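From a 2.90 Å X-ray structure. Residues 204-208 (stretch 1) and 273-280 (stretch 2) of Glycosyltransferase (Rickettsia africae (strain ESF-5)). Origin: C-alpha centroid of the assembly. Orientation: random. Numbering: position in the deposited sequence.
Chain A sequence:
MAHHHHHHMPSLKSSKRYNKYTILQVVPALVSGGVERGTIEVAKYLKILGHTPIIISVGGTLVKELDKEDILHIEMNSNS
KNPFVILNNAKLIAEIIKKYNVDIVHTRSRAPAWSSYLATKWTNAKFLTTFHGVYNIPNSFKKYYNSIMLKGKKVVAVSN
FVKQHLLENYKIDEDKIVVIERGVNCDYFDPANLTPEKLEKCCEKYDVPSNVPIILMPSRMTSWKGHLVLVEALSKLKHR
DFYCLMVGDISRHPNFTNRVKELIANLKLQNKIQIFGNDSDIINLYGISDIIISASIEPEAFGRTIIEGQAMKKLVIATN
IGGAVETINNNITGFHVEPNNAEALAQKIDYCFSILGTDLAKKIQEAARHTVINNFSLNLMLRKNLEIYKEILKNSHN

Stretch 1, residues 204-208: EKYDV
Stretch 2, residues 273-280: IQIFGNDS

What holds these two distant pieces together? The centre of the contact is a pair of aromatic rings, Y206 and F276, which have the largest covered areas in a small interface of 243 Å² summed over both sides. Their CA atoms, 8.2 Å apart, set the register between the stretches. The ring centroids lie 4.7 Å apart with planes at 61°, an edge-to-face pair in which the edge of Y206 is directed at the face of F276. The closest atoms are CD2 of Y206 and CG of F276, at 3.6 Å, so the rings are in van der Waals contact. This arrangement sets the hydrogen-bearing rim of one ring against the electron-rich face of the other.

How does the backbone bring the two rings together? E204 and K205 are the end of a helix, with phi/psi near -75/-30. Y206 is the first residue to leave helical values, at -111/19; D207 follows at 53/45, with positive phi, and V208 is extended at -85/123. Across from them, 273-276 form a strand, with F276 at -131/147, before G277 (-62/174) and N278 (-56/147) lead into a loop. The CA-to-CB bond of F276 points toward stretch 1, and chi1 of -70° (m) with chi2 of 90° places its ring. The CA-to-CB bond of Y206 runs sideways, yet its m rotamer (chi1 -73°, chi2 83°) brings the end of the side chain nearer to stretch 2.

What does the far end of Y206 meet? Its OH lies 3.8 Å from CB of D279, a packing contact beyond the ring pair. D279 has phi/psi of -94/122 and is modelled only as far as CB, so the position of its carboxylate is unknown. Within the loop, N of D279 donates a weak hydrogen bond to OD1 of N278, 2.8 Å long with an angle of 126° at the hydrogen; N278 points its CA-to-CB bond away from stretch 1.

What do the polar groups around F276 contribute? D207, with chi1 of -53° (m) and chi2 of -49°, points its CA-to-CB bond toward stretch 2. Its OD2 lies 4.3 Å from CZ of F276, at the edge of that ring and near its plane, and 3.9 Å from OE1 of Q274. The CA-to-CB bond of Q274 points toward stretch 1, with chi1 and chi2 both t and chi3 of -12°. No hydrogen bond joins the stretches among the modelled atoms, leaving aromatic packing as the main contact.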

# COMPACT_ATOMS: atom_id res chain seq x y z
N GLU A 204 12.57 21.89 -12.16
CA GLU A 204 12.14 23.28 -12.21
C GLU A 204 10.89 23.53 -11.37
O GLU A 204 10.73 24.62 -10.82
CB GLU A 204 11.90 23.71 -13.66
N LYS A 205 10.01 22.54 -11.27
CA LYS A 205 8.79 22.73 -10.48
C LYS A 205 9.07 22.65 -8.99
O LYS A 205 8.36 23.28 -8.20
CB LYS A 205 7.74 21.69 -10.87
N TYR A 206 10.10 21.91 -8.58
CA TYR A 206 10.37 21.66 -7.17
C TYR A 206 11.64 22.35 -6.68
O TYR A 206 12.18 21.96 -5.65
CB TYR A 206 10.45 20.15 -6.91
CG TYR A 206 9.10 19.47 -6.95
CD1 TYR A 206 8.53 19.08 -8.16
CD2 TYR A 206 8.38 19.23 -5.78
CE1 TYR A 206 7.29 18.47 -8.20
CE2 TYR A 206 7.14 18.62 -5.82
CZ TYR A 206 6.60 18.24 -7.03
OH TYR A 206 5.37 17.62 -7.07
N ASP A 207 12.11 23.36 -7.41
CA ASP A 207 13.24 24.19 -6.98
C ASP A 207 14.45 23.34 -6.61
O ASP A 207 15.11 23.56 -5.59
CB ASP A 207 12.83 25.09 -5.81
CG ASP A 207 11.58 25.90 -6.11
OD1 ASP A 207 11.52 26.53 -7.19
OD2 ASP A 207 10.65 25.90 -5.26
N VAL A 208 14.75 22.36 -7.45
CA VAL A 208 15.79 21.37 -7.16
C VAL A 208 17.16 21.92 -7.57
O VAL A 208 17.35 22.30 -8.74
CB VAL A 208 15.49 20.04 -7.86
CG1 VAL A 208 16.73 19.15 -7.88
CG2 VAL A 208 14.33 19.33 -7.16
N ILE A 273 15.37 21.34 3.06
CA ILE A 273 14.17 20.53 3.17
C ILE A 273 12.99 21.43 2.85
O ILE A 273 12.82 22.49 3.47
CB ILE A 273 14.00 19.92 4.58
CG1 ILE A 273 15.35 19.44 5.12
CG2 ILE A 273 13.00 18.78 4.54
CD1 ILE A 273 15.34 19.15 6.61
N GLN A 274 12.17 21.02 1.88
CA GLN A 274 10.96 21.77 1.56
C GLN A 274 9.78 20.82 1.41
O GLN A 274 9.93 19.70 0.92
CB GLN A 274 11.13 22.61 0.29
CG GLN A 274 10.24 23.85 0.27
CD GLN A 274 10.46 24.73 -0.95
OE1 GLN A 274 11.43 24.56 -1.69
NE2 GLN A 274 9.56 25.69 -1.16
N ILE A 275 8.61 21.29 1.85
CA ILE A 275 7.40 20.48 1.93
C ILE A 275 6.49 20.86 0.77
O ILE A 275 6.26 22.05 0.51
CB ILE A 275 6.70 20.69 3.28
CG1 ILE A 275 7.68 20.41 4.43
CG2 ILE A 275 5.46 19.81 3.39
CD1 ILE A 275 7.20 20.91 5.78
N PHE A 276 5.96 19.85 0.08
CA PHE A 276 5.10 20.05 -1.07
C PHE A 276 3.84 19.21 -0.93
O PHE A 276 3.87 18.12 -0.36
CB PHE A 276 5.82 19.69 -2.38
CG PHE A 276 6.92 20.65 -2.76
CD1 PHE A 276 8.22 20.45 -2.33
CD2 PHE A 276 6.64 21.76 -3.54
CE1 PHE A 276 9.22 21.34 -2.67
CE2 PHE A 276 7.64 22.65 -3.88
CZ PHE A 276 8.93 22.44 -3.44
N GLY A 277 2.74 19.74 -1.46
CA GLY A 277 1.52 18.96 -1.57
C GLY A 277 1.71 17.75 -2.47
O GLY A 277 2.74 17.56 -3.11
N ASN A 278 0.66 16.93 -2.52
CA ASN A 278 0.78 15.63 -3.17
C ASN A 278 1.24 15.77 -4.62
O ASN A 278 0.94 16.75 -5.30
CB ASN A 278 -0.55 14.88 -3.11
CG ASN A 278 -0.41 13.42 -3.52
OD1 ASN A 278 0.69 12.87 -3.55
ND2 ASN A 278 -1.54 12.79 -3.84
N ASP A 279 2.00 14.78 -5.07
CA ASP A 279 2.62 14.81 -6.39
C ASP A 279 1.73 14.10 -7.39
O ASP A 279 1.40 12.92 -7.22
CB ASP A 279 4.00 14.15 -6.34
N SER A 280 1.32 14.83 -8.43
CA SER A 280 0.52 14.24 -9.50
C SER A 280 1.26 13.08 -10.15
O SER A 280 0.76 11.95 -10.19
CB SER A 280 0.17 15.30 -10.54
OG SER A 280 -0.49 14.73 -11.66